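Local coordinates for capsular polysaccharide biosynthesis protein (Burkholderia pseudomallei, PDB 4BQN) that probably acts as an acetyltransferase in the biosynthesis of capsular polysaccharide and binds coenzyme A, at residues K21-P27 and I225-L231; R5-Y11 and D32-M38; G102-V107 and M239-Y245. The protein carries 1 engineered substitution. All blocks are in the same frame, centred on the assembly; numbering follows the deposited sequence.

Contacts 1 and 2 belong to one region of the fold, since helix 15-24 of contact 1 follows strand 6-11 of contact 2. They touch where Asn24 OD1 lies 2.7 Å from Tyr8 OH, a probable hydrogen bond. Contact 3 sits on the other side of the chain's centre from contact 2, their centres about 37 Å apart. Both contacts 1 and 2 are partly buried, whereas every touching residue of contact 3 is buried. Their chemistry follows their place: regular parallel backbone pairing in contact 2, a serine hydroxyl that both accepts and donates a hydrogen bond beside sulfur and aromatic packing in contact 1, and ring packing with a tyrosine hydroxyl bond and a bridging water in contact 3.

Contact 1 (K21-P27 and I225-L231); sequences KMLNSCP and ISFDQNL
Met22 of helix 15-24 and Ser25, which follows in the chain, meet Phe227 and Asp228 in a helix-to-loop packing; the loop leads into a type I beta turn from Asp228 to Leu231. The polar evidence centres on Ser25 OG. It accepts the backbone N of Asp228 at 3.1 Å in a nearly straight bond (175° at the hydrogen) and itself donates to Met22 O at 2.7 Å, on a lone pair in the carbonyl plane. With chi1 at 84°, OG stands between its own backbone N and carbonyl carbon, where it can serve both partners. Met22 O also accepts from Ser25 N, so two bonds from a single residue grip it.

Aromatic packing comes next. In the conformer given, Met22 crosses the Phe227 ring at about a right angle: CG stands over one face, 4.2 Å from the centroid, as a CH-pi contact, while SD makes an oblique Met-aromatic contact. The chain reaches the ring because CG is anti to the backbone N (chi1 -170°) and the next two torsions bend. Cys26 SG also approaches the ring obliquely. Ala211 of helix 204-217 touches both Met22 and Phe227, which joins the packing to a third element.

Apolar contact is made at the turn by Leu231, whose CD1 reaches Ser25 CB at 3.6 Å. The turn carries its own brace, an Asx turn in which Asp228 OD1 accepts from Asn230 N at 2.8 Å, from above the carboxylate plane.

Cys26 is the N-cap of helix 27-32, and here the packing is tight. The buried Ser226 O has no hydrogen-bond partner in the model, but it receives a CA-H...O contact from Cys26 CA at 3.0 Å and has Cys26 CB at the same distance.

Contact 2 (R5-Y11 and D32-M38); sequences RKKYSVY and DWELVEM
Strand 6-11 and strand 33-35 run parallel in register, Lys6 beside Trp33, Lys7 beside Glu34 and Tyr8 beside Leu35, with their axes 4.6 Å apart at closest and 43° between directions. Four backbone bonds zigzag between them: Lys6 N to Asp32 O, Glu34 N to Lys6 O at 2.8 Å, Tyr8 N to Glu34 O, and Val36 N to Tyr8 O. Beyond Val36 N the backbone-to-backbone pairing gives way to a side-chain bond, Ser9 OG to Val36 O at 2.7 Å, and then to waters, one linking Val10 O to Met38 N and another Val10 O to Met38 O.

In the conformers given for Ser9, Lys6 and Glu34, the side chains divide between two faces. On that bearing Lys6, Tyr8, Trp33 and Leu35, Lys6 CD lies over the six-membered ring of Trp33, 4.2 Å from its centroid, and Leu35 CD1 covers one face of the Tyr8 ring at 4.0 Å from the centroid. A chi1 of 87° swings the tyrosine ring across the second strand, and its OH bonds Asn24 OD1. Phe29 stacks on Trp33 and meets Tyr8 edge-to-face. The other face holds Lys7 and Glu34.

At the start of the pair, Arg5 lays its guanidinium over Glu34 CB and CG. Arg5 NH2 is 4.1 Å from Glu34 OE1, which lies well out of the guanidinium plane; Ala30 O and Met2 O take hydrogen bonds from the arginine instead.

The intervening helices make this a beta-alpha-beta crossover at the edge of a four-stranded parallel sheet. Its chemistry implies that backbone bonds fix the register, while the Arg5-Glu34 attraction is probably only a modest electrostatic addition.

Contact 3 (G102-V107 and M239-Y245); sequences GYHPTV and MSLYPIY
His104 and Met239 form the tightly packed part of this loop-to-loop contact. Met239 CB stands 3.5 Å from the centroid of the imidazole, only 10° off the ring normal, which defines a CH-pi contact over the centre of the face. The opposite face is covered by CB of the preceding Tyr103, so the ring is held between two aliphatic carbons. Leu241 wedges in beside it: CG reaches Tyr103 O at 3.3 Å, and CD2 comes up to the edge of the Tyr103 ring.

The second tight point is Tyr245, whose OH donates to Gly102 O at 2.6 Å, with the hydroxyl in the plane of that carbonyl (C=O...donor angle 153°). Both Gly102 O and Tyr103 O lie in the plane of the phenol ring at its edge. With CG anti to the backbone N (chi1 -171°), the ring is carried across to the other loop, where Tyr245 CE2 also packs 3.7 Å from Pro105 CD.

The looser side has a water and some longer separations. Met239 SD is 4.2 Å from Val107 CG1, and Thr106 CG2 overlies the Tyr242 ring at a distance, toward its rim, although Thr106 OG1 comes to 3.4 Å from Tyr242 CE1. Thr106 OG1 and Tyr242 OH both bond Asp122 OD2, outside the two loops. Between Tyr103 O and Tyr242 N a single water makes the connection, giving to the carbonyl at 2.9 Å and accepting from the amide. Since all touching residues are buried, this is an internal water bridge rather than a solvent edge.

Helix 153-167 backs Pro105 and Tyr245. Gly102 lies about 10 Å from the bound coenzyme A. The arrangement is a buried packing of two irregular loops, one of them carrying the type I beta turn from His104 to Val107 that leads into strand 107-108.

Contact 1 (K21-P27 and I225-L231)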
loop_
_atom_site.group_PDB
_atom_site.type_symbol
_atom_site.label_atom_id
_atom_site.label_comp_id
_atom_site.label_asym_id
_atom_site.label_seq_id
_atom_site.Cartn_x
_atom_site.Cartn_y
_atom_site.Cartn_z
ATOM N N LYS A 21 1.663 1.495 15.811
ATOM C CA LYS A 21 1.087 2.713 16.371
ATOM C C LYS A 21 -0.403 2.490 16.672
ATOM O O LYS A 21 -0.908 2.883 17.731
ATOM C CB LYS A 21 1.294 3.882 15.400
ATOM C CG LYS A 21 0.976 5.259 15.963
ATOM C CD LYS A 21 2.072 5.791 16.880
ATOM C CE LYS A 21 3.247 6.364 16.102
ATOM N NZ LYS A 21 4.309 6.848 17.027
ATOM N N MET A 22 -1.104 1.855 15.736
ATOM C CA MET A 22 -2.526 1.626 15.918
ATOM C C MET A 22 -2.780 0.666 17.079
ATOM O O MET A 22 -3.599 0.957 17.941
ATOM C CB MET A 22 -3.137 1.103 14.611
ATOM C CG MET A 22 -4.656 1.046 14.602
ATOM S SD MET A 22 -5.424 2.651 14.845
ATOM C CE MET A 22 -5.250 3.381 13.216
ATOM N N LEU A 23 -2.069 -0.461 17.106
ATOM C CA LEU A 23 -2.221 -1.425 18.206
ATOM C C LEU A 23 -1.941 -0.813 19.575
ATOM O O LEU A 23 -2.705 -1.032 20.528
ATOM C CB LEU A 23 -1.339 -2.649 17.992
ATOM C CG LEU A 23 -1.828 -3.599 16.885
ATOM C CD1 LEU A 23 -0.698 -4.551 16.509
ATOM C CD2 LEU A 23 -3.088 -4.363 17.306
ATOM N N ASN A 24 -0.884 -0.007 19.663
ATOM C CA ASN A 24 -0.517 0.632 20.926
ATOM C C ASN A 24 -1.593 1.590 21.427
ATOM O O ASN A 24 -1.642 1.889 22.612
ATOM C CB ASN A 24 0.806 1.383 20.771
ATOM C CG ASN A 24 2.006 0.457 20.746
ATOM O OD1 ASN A 24 1.901 -0.750 20.990
ATOM N ND2 ASN A 24 3.173 1.029 20.466
ATOM N N SER A 25 -2.453 2.060 20.524
ATOM C CA SER A 25 -3.538 2.977 20.894
ATOM C C SER A 25 -4.776 2.284 21.477
ATOM O O SER A 25 -5.695 2.963 21.927
ATOM C CB SER A 25 -3.933 3.866 19.701
ATOM O OG SER A 25 -4.863 3.227 18.841
ATOM N N CYS A 26 -4.787 0.953 21.486
ATOM C CA CYS A 26 -5.852 0.176 22.116
ATOM C C CYS A 26 -5.446 -0.138 23.557
ATOM O O CYS A 26 -4.451 -0.841 23.776
ATOM C CB CYS A 26 -6.079 -1.125 21.349
ATOM S SG CYS A 26 -7.248 -2.232 22.176
ATOM N N PRO A 27 -6.203 0.391 24.545
ATOM C CA PRO A 27 -5.789 0.231 25.950
ATOM C C PRO A 27 -5.649 -1.230 26.383
ATOM O O PRO A 27 -4.752 -1.559 27.157
ATOM C CB PRO A 27 -6.895 0.947 26.746
ATOM C CG PRO A 27 -7.462 1.933 25.790
ATOM C CD PRO A 27 -7.368 1.296 24.426
ATOM N N ILE A 225 -11.576 -4.520 21.621
ATOM C CA ILE A 225 -10.888 -3.796 20.561
ATOM C C ILE A 225 -11.411 -2.369 20.415
ATOM O O ILE A 225 -12.580 -2.158 20.092
ATOM C CB ILE A 225 -11.001 -4.561 19.229
ATOM C CG1 ILE A 225 -10.481 -5.999 19.390
ATOM C CG2 ILE A 225 -10.258 -3.818 18.119
ATOM C CD1 ILE A 225 -10.823 -6.904 18.224
ATOM N N SER A 226 -10.530 -1.400 20.650
ATOM C CA SER A 226 -10.864 0.010 20.482
ATOM C C SER A 226 -9.584 0.760 20.180
ATOM O O SER A 226 -8.543 0.459 20.735
ATOM C CB SER A 226 -11.555 0.588 21.725
ATOM O OG SER A 226 -10.671 0.654 22.822
ATOM N N PHE A 227 -9.664 1.721 19.273
ATOM C CA PHE A 227 -8.481 2.463 18.852
ATOM C C PHE A 227 -8.686 3.962 18.966
ATOM O O PHE A 227 -9.818 4.446 19.047
ATOM C CB PHE A 227 -8.104 2.098 17.403
ATOM C CG PHE A 227 -7.837 0.633 17.200
ATOM C CD1 PHE A 227 -6.722 0.022 17.770
ATOM C CD2 PHE A 227 -8.727 -0.148 16.473
ATOM C CE1 PHE A 227 -6.490 -1.341 17.610
ATOM C CE2 PHE A 227 -8.489 -1.510 16.282
ATOM C CZ PHE A 227 -7.372 -2.110 16.855
ATOM N N ASP A 228 -7.571 4.691 18.927
ATOM C CA ASP A 228 -7.604 6.144 18.843
ATOM C C ASP A 228 -8.100 6.502 17.444
ATOM O O ASP A 228 -7.406 6.265 16.461
ATOM C CB ASP A 228 -6.194 6.711 19.075
ATOM C CG ASP A 228 -6.126 8.230 18.985
ATOM O OD1 ASP A 228 -7.099 8.886 18.551
ATOM O OD2 ASP A 228 -5.061 8.774 19.350
ATOM N N GLN A 229 -9.310 7.053 17.359
ATOM C CA GLN A 229 -9.944 7.402 16.082
ATOM C C GLN A 229 -9.247 8.545 15.345
ATOM O O GLN A 229 -9.529 8.787 14.173
ATOM C CB GLN A 229 -11.423 7.769 16.289
ATOM C CG GLN A 229 -12.248 6.683 16.961
ATOM C CD GLN A 229 -12.318 5.419 16.129
ATOM O OE1 GLN A 229 -12.772 5.437 14.977
ATOM N NE2 GLN A 229 -11.874 4.306 16.708
ATOM N N ASN A 230 -8.357 9.258 16.029
ATOM C CA ASN A 230 -7.633 10.363 15.394
ATOM C C ASN A 230 -6.360 9.945 14.672
ATOM O O ASN A 230 -5.794 10.725 13.908
ATOM C CB ASN A 230 -7.317 11.459 16.413
ATOM C CG ASN A 230 -8.561 12.058 17.034
ATOM O OD1 ASN A 230 -9.505 12.428 16.333
ATOM N ND2 ASN A 230 -8.568 12.158 18.359
ATOM N N LEU A 231 -5.910 8.713 14.902
ATOM C CA LEU A 231 -4.680 8.248 14.278
ATOM C C LEU A 231 -4.912 7.944 12.803
ATOM O O LEU A 231 -5.848 7.239 12.455
ATOM C CB LEU A 231 -4.180 6.990 14.984
ATOM C CG LEU A 231 -3.528 7.103 16.355
ATOM C CD1 LEU A 231 -3.011 5.723 16.722
ATOM C CD2 LEU A 231 -2.401 8.125 16.363
#

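Contact 2 (R5-Y11 and D32-M38)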
loop_
_atom_site.group_PDB
_atom_site.type_symbol
_atom_site.label_atom_id
_atom_site.label_comp_id
_atom_site.label_asym_id
_atom_site.label_seq_id
_atom_site.Cartn_x
_atom_site.Cartn_y
_atom_site.Cartn_z
ATOM N N ARG A 5 5.040 -6.580 30.856
ATOM C CA ARG A 5 4.304 -6.888 29.641
ATOM C C ARG A 5 5.130 -7.782 28.725
ATOM O O ARG A 5 6.360 -7.767 28.779
ATOM C CB ARG A 5 3.972 -5.592 28.902
ATOM C CG ARG A 5 2.915 -4.757 29.594
ATOM C CD ARG A 5 2.608 -3.474 28.857
ATOM N NE ARG A 5 3.722 -2.533 28.862
ATOM C CZ ARG A 5 3.789 -1.430 28.115
ATOM N NH1 ARG A 5 2.806 -1.103 27.270
ATOM N NH2 ARG A 5 4.852 -0.644 28.210
ATOM N N LYS A 6 4.452 -8.557 27.885
ATOM C CA LYS A 6 5.117 -9.338 26.843
ATOM C C LYS A 6 5.678 -8.393 25.789
ATOM O O LYS A 6 5.190 -7.274 25.641
ATOM C CB LYS A 6 4.135 -10.318 26.201
ATOM C CG LYS A 6 3.633 -11.409 27.140
ATOM C CD LYS A 6 2.538 -12.232 26.485
ATOM C CE LYS A 6 2.051 -13.336 27.407
ATOM N NZ LYS A 6 1.149 -14.286 26.696
ATOM N N LYS A 7 6.698 -8.847 25.063
ATOM C CA LYS A 7 7.354 -8.002 24.073
ATOM C C LYS A 7 6.973 -8.393 22.649
ATOM O O LYS A 7 6.922 -9.582 22.300
ATOM C CB LYS A 7 8.873 -8.034 24.246
ATOM C CG LYS A 7 9.347 -7.523 25.597
ATOM C CD LYS A 7 10.858 -7.641 25.723
ATOM C CE LYS A 7 11.313 -7.518 27.169
ATOM N NZ LYS A 7 12.676 -8.094 27.349
ATOM N N TYR A 8 6.705 -7.381 21.828
ATOM C CA TYR A 8 6.410 -7.617 20.424
ATOM C C TYR A 8 7.109 -6.614 19.546
ATOM O O TYR A 8 7.496 -5.530 19.994
ATOM C CB TYR A 8 4.893 -7.613 20.142
ATOM C CG TYR A 8 4.255 -6.270 19.864
ATOM C CD1 TYR A 8 4.128 -5.311 20.865
ATOM C CD2 TYR A 8 3.753 -5.973 18.602
ATOM C CE1 TYR A 8 3.534 -4.091 20.607
ATOM C CE2 TYR A 8 3.148 -4.755 18.337
ATOM C CZ TYR A 8 3.047 -3.819 19.334
ATOM O OH TYR A 8 2.447 -2.605 19.040
ATOM N N SER A 9 7.261 -6.984 18.283
ATOM C CA SER A 9 7.690 -6.036 17.276
ATOM C C SER A 9 6.835 -6.231 16.047
ATOM O O SER A 9 6.186 -7.275 15.893
ATOM C CB SER A 9 9.156 -6.241 16.920
ATOM O OG SER A 9 9.611 -5.159 16.135
ATOM N N VAL A 10 6.838 -5.224 15.176
ATOM C CA VAL A 10 6.146 -5.304 13.891
ATOM C C VAL A 10 7.148 -4.963 12.787
ATOM O O VAL A 10 7.696 -3.849 12.751
ATOM C CB VAL A 10 4.916 -4.371 13.791
ATOM C CG1 VAL A 10 4.060 -4.792 12.605
ATOM C CG2 VAL A 10 4.063 -4.399 15.064
ATOM N N TYR A 11 7.387 -5.921 11.897
ATOM C CA TYR A 11 8.334 -5.715 10.815
ATOM C C TYR A 11 7.637 -5.867 9.474
ATOM O O TYR A 11 6.834 -6.779 9.280
ATOM C CB TYR A 11 9.465 -6.732 10.880
ATOM C CG TYR A 11 10.405 -6.635 9.713
ATOM C CD1 TYR A 11 11.320 -5.593 9.617
ATOM C CD2 TYR A 11 10.372 -7.592 8.699
ATOM C CE1 TYR A 11 12.186 -5.510 8.540
ATOM C CE2 TYR A 11 11.237 -7.520 7.608
ATOM C CZ TYR A 11 12.148 -6.470 7.538
ATOM O OH TYR A 11 13.030 -6.418 6.470
ATOM N N ASP A 32 -1.080 -5.325 27.839
ATOM C CA ASP A 32 -0.422 -6.636 27.757
ATOM C C ASP A 32 0.899 -6.656 27.004
ATOM O O ASP A 32 1.704 -7.575 27.203
ATOM C CB ASP A 32 -1.358 -7.668 27.105
ATOM C CG ASP A 32 -2.628 -7.905 27.907
ATOM O OD1 ASP A 32 -2.601 -7.748 29.148
ATOM O OD2 ASP A 32 -3.656 -8.264 27.290
ATOM N N TRP A 33 1.111 -5.674 26.125
ATOM C CA TRP A 33 2.201 -5.740 25.156
ATOM C C TRP A 33 3.030 -4.479 25.130
ATOM O O TRP A 33 2.481 -3.368 25.151
ATOM C CB TRP A 33 1.637 -5.970 23.750
ATOM C CG TRP A 33 0.911 -7.261 23.611
ATOM C CD1 TRP A 33 -0.443 -7.468 23.714
ATOM C CD2 TRP A 33 1.495 -8.536 23.332
ATOM N NE1 TRP A 33 -0.731 -8.799 23.511
ATOM C CE2 TRP A 33 0.440 -9.482 23.303
ATOM C CE3 TRP A 33 2.812 -8.975 23.129
ATOM C CZ2 TRP A 33 0.664 -10.844 23.038
ATOM C CZ3 TRP A 33 3.038 -10.326 22.875
ATOM C CH2 TRP A 33 1.965 -11.247 22.838
ATOM N N GLU A 34 4.349 -4.670 25.088
ATOM C CA GLU A 34 5.288 -3.560 24.942
ATOM C C GLU A 34 6.029 -3.688 23.614
ATOM O O GLU A 34 6.593 -4.746 23.289
ATOM C CB GLU A 34 6.283 -3.489 26.108
ATOM C CG GLU A 34 7.245 -2.306 26.008
ATOM C CD GLU A 34 8.292 -2.252 27.113
ATOM O OE1 GLU A 34 8.222 -3.035 28.085
ATOM O OE2 GLU A 34 9.199 -1.401 27.007
ATOM N N LEU A 35 6.013 -2.607 22.834
ATOM C CA LEU A 35 6.651 -2.592 21.519
ATOM C C LEU A 35 8.165 -2.439 21.631
ATOM O O LEU A 35 8.664 -1.565 22.360
ATOM C CB LEU A 35 6.089 -1.439 20.682
ATOM C CG LEU A 35 6.686 -1.241 19.282
ATOM C CD1 LEU A 35 6.403 -2.439 18.395
ATOM C CD2 LEU A 35 6.148 0.032 18.658
ATOM N N VAL A 36 8.888 -3.273 20.889
ATOM C CA VAL A 36 10.317 -3.070 20.627
ATOM C C VAL A 36 10.383 -2.756 19.132
ATOM O O VAL A 36 10.121 -3.628 18.300
ATOM C CB VAL A 36 11.156 -4.318 20.985
ATOM C CG1 VAL A 36 12.643 -4.050 20.769
ATOM C CG2 VAL A 36 10.889 -4.745 22.428
ATOM N N GLU A 37 10.708 -1.511 18.785
ATOM C CA GLU A 37 10.604 -1.039 17.394
ATOM C C GLU A 37 11.633 -1.662 16.453
ATOM O O GLU A 37 12.806 -1.766 16.803
ATOM C CB GLU A 37 10.766 0.481 17.333
ATOM C CG GLU A 37 9.640 1.274 17.962
ATOM C CD GLU A 37 9.946 2.758 18.015
ATOM O OE1 GLU A 37 11.139 3.123 17.935
ATOM O OE2 GLU A 37 8.995 3.554 18.144
ATOM N N MET A 38 11.195 -2.069 15.261
ATOM C CA MET A 38 12.104 -2.458 14.181
ATOM C C MET A 38 11.868 -1.543 12.996
ATOM O O MET A 38 10.720 -1.303 12.597
ATOM C CB MET A 38 11.879 -3.907 13.745
ATOM C CG MET A 38 12.474 -4.906 14.717
ATOM S SD MET A 38 12.281 -6.609 14.179
ATOM C CE MET A 38 13.203 -6.671 12.646
HETATM O O HOH W 1 8.034 -5.770 29.566
HETATM O O HOH W 2 8.222 -2.229 15.019
HETATM O O HOH W 3 8.878 -2.312 10.654
#

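Contact 3 (G102-V107 and M239-Y245)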
loop_
_atom_site.group_PDB
_atom_site.type_symbol
_atom_site.label_atom_id
_atom_site.label_comp_id
_atom_site.label_asym_id
_atom_site.label_seq_id
_atom_site.Cartn_x
_atom_site.Cartn_y
_atom_site.Cartn_z
ATOM N N GLY A 102 -7.596 -0.025 -6.833
ATOM C CA GLY A 102 -8.942 0.221 -7.317
ATOM C C GLY A 102 -9.389 1.667 -7.302
ATOM O O GLY A 102 -10.222 2.049 -8.109
ATOM N N TYR A 103 -8.844 2.499 -6.419
ATOM C CA TYR A 103 -9.219 3.918 -6.462
ATOM C C TYR A 103 -8.475 4.686 -7.539
ATOM O O TYR A 103 -9.011 5.653 -8.102
ATOM C CB TYR A 103 -8.949 4.602 -5.131
ATOM C CG TYR A 103 -9.717 3.997 -3.993
ATOM C CD1 TYR A 103 -11.085 4.221 -3.848
ATOM C CD2 TYR A 103 -9.068 3.222 -3.026
ATOM C CE1 TYR A 103 -11.797 3.655 -2.792
ATOM C CE2 TYR A 103 -9.765 2.656 -1.974
ATOM C CZ TYR A 103 -11.117 2.888 -1.849
ATOM O OH TYR A 103 -11.776 2.329 -0.787
ATOM N N HIS A 104 -7.231 4.279 -7.791
ATOM C CA HIS A 104 -6.313 5.057 -8.633
ATOM C C HIS A 104 -5.673 4.110 -9.634
ATOM O O HIS A 104 -4.482 3.801 -9.553
ATOM C CB HIS A 104 -5.239 5.770 -7.784
ATOM C CG HIS A 104 -5.715 6.198 -6.431
ATOM N ND1 HIS A 104 -5.292 5.578 -5.272
ATOM C CD2 HIS A 104 -6.577 7.177 -6.046
ATOM C CE1 HIS A 104 -5.877 6.151 -4.235
ATOM N NE2 HIS A 104 -6.656 7.131 -4.674
ATOM N N PRO A 105 -6.461 3.639 -10.610
ATOM C CA PRO A 105 -5.959 2.555 -11.443
ATOM C C PRO A 105 -4.840 2.997 -12.392
ATOM O O PRO A 105 -4.205 2.150 -13.017
ATOM C CB PRO A 105 -7.207 2.094 -12.230
ATOM C CG PRO A 105 -8.370 2.643 -11.487
ATOM C CD PRO A 105 -7.882 3.919 -10.856
ATOM N N THR A 106 -4.610 4.309 -12.508
ATOM C CA THR A 106 -3.553 4.819 -13.373
ATOM C C THR A 106 -2.226 5.038 -12.636
ATOM O O THR A 106 -1.258 5.470 -13.250
ATOM C CB THR A 106 -3.961 6.163 -14.010
ATOM O OG1 THR A 106 -4.088 7.149 -12.993
ATOM C CG2 THR A 106 -5.274 6.044 -14.784
ATOM N N VAL A 107 -2.179 4.757 -11.329
ATOM C CA VAL A 107 -1.035 5.146 -10.495
ATOM C C VAL A 107 -0.191 3.931 -10.151
ATOM O O VAL A 107 -0.711 2.881 -9.799
ATOM C CB VAL A 107 -1.500 5.877 -9.206
ATOM C CG1 VAL A 107 -0.338 6.185 -8.270
ATOM C CG2 VAL A 107 -2.262 7.151 -9.553
ATOM N N MET A 239 -3.809 10.445 -3.254
ATOM C CA MET A 239 -4.075 10.448 -4.686
ATOM C C MET A 239 -5.521 10.835 -4.956
ATOM O O MET A 239 -6.417 10.481 -4.186
ATOM C CB MET A 239 -3.756 9.095 -5.311
ATOM C CG MET A 239 -2.268 8.748 -5.331
ATOM S SD MET A 239 -1.343 9.806 -6.463
ATOM C CE MET A 239 -0.203 10.621 -5.367
ATOM N N SER A 240 -5.735 11.575 -6.039
ATOM C CA SER A 240 -7.068 12.009 -6.426
ATOM C C SER A 240 -7.677 11.062 -7.462
ATOM O O SER A 240 -7.002 10.640 -8.391
ATOM C CB SER A 240 -6.971 13.411 -6.999
ATOM O OG SER A 240 -8.242 13.859 -7.395
ATOM N N LEU A 241 -8.957 10.732 -7.302
ATOM C CA LEU A 241 -9.642 9.887 -8.274
ATOM C C LEU A 241 -9.985 10.661 -9.546
ATOM O O LEU A 241 -10.367 11.835 -9.481
ATOM C CB LEU A 241 -10.904 9.269 -7.665
ATOM C CG LEU A 241 -10.704 8.133 -6.653
ATOM C CD1 LEU A 241 -10.221 8.613 -5.281
ATOM C CD2 LEU A 241 -11.982 7.330 -6.512
ATOM N N TYR A 242 -9.858 10.001 -10.691
ATOM C CA TYR A 242 -10.137 10.663 -11.967
ATOM C C TYR A 242 -11.630 11.026 -12.097
ATOM O O TYR A 242 -12.491 10.397 -11.472
ATOM C CB TYR A 242 -9.723 9.762 -13.135
ATOM C CG TYR A 242 -8.291 9.943 -13.604
ATOM C CD1 TYR A 242 -7.209 9.878 -12.717
ATOM C CD2 TYR A 242 -8.019 10.121 -14.963
ATOM C CE1 TYR A 242 -5.898 10.025 -13.175
ATOM C CE2 TYR A 242 -6.715 10.266 -15.430
ATOM C CZ TYR A 242 -5.662 10.220 -14.531
ATOM O OH TYR A 242 -4.378 10.355 -15.001
ATOM N N PRO A 243 -11.937 12.026 -12.942
ATOM C CA PRO A 243 -13.335 12.373 -13.186
ATOM C C PRO A 243 -14.117 11.156 -13.666
ATOM O O PRO A 243 -13.547 10.271 -14.326
ATOM C CB PRO A 243 -13.249 13.405 -14.321
ATOM C CG PRO A 243 -11.867 13.963 -14.260
ATOM C CD PRO A 243 -11.015 12.802 -13.806
ATOM N N ILE A 244 -15.422 11.172 -13.375
ATOM C CA ILE A 244 -16.396 10.150 -13.788
ATOM C C ILE A 244 -16.197 8.861 -12.990
ATOM O O ILE A 244 -17.118 8.402 -12.308
ATOM C CB ILE A 244 -16.433 9.917 -15.325
ATOM C CG1 ILE A 244 -16.807 11.232 -16.028
ATOM C CG2 ILE A 244 -17.423 8.802 -15.677
ATOM C CD1 ILE A 244 -16.902 11.140 -17.533
ATOM N N TYR A 245 -14.980 8.317 -13.021
ATOM C CA TYR A 245 -14.640 7.157 -12.200
ATOM C C TYR A 245 -14.911 7.458 -10.722
ATOM O O TYR A 245 -15.460 6.628 -9.985
ATOM C CB TYR A 245 -13.178 6.778 -12.419
ATOM C CG TYR A 245 -12.798 5.465 -11.783
ATOM C CD1 TYR A 245 -13.298 4.258 -12.295
ATOM C CD2 TYR A 245 -11.900 5.396 -10.729
ATOM C CE1 TYR A 245 -12.949 3.039 -11.756
ATOM C CE2 TYR A 245 -11.553 4.167 -10.163
ATOM C CZ TYR A 245 -12.072 2.993 -10.686
ATOM O OH TYR A 245 -11.752 1.749 -10.176
HETATM O O HOH W 4 -8.768 7.327 -10.512
#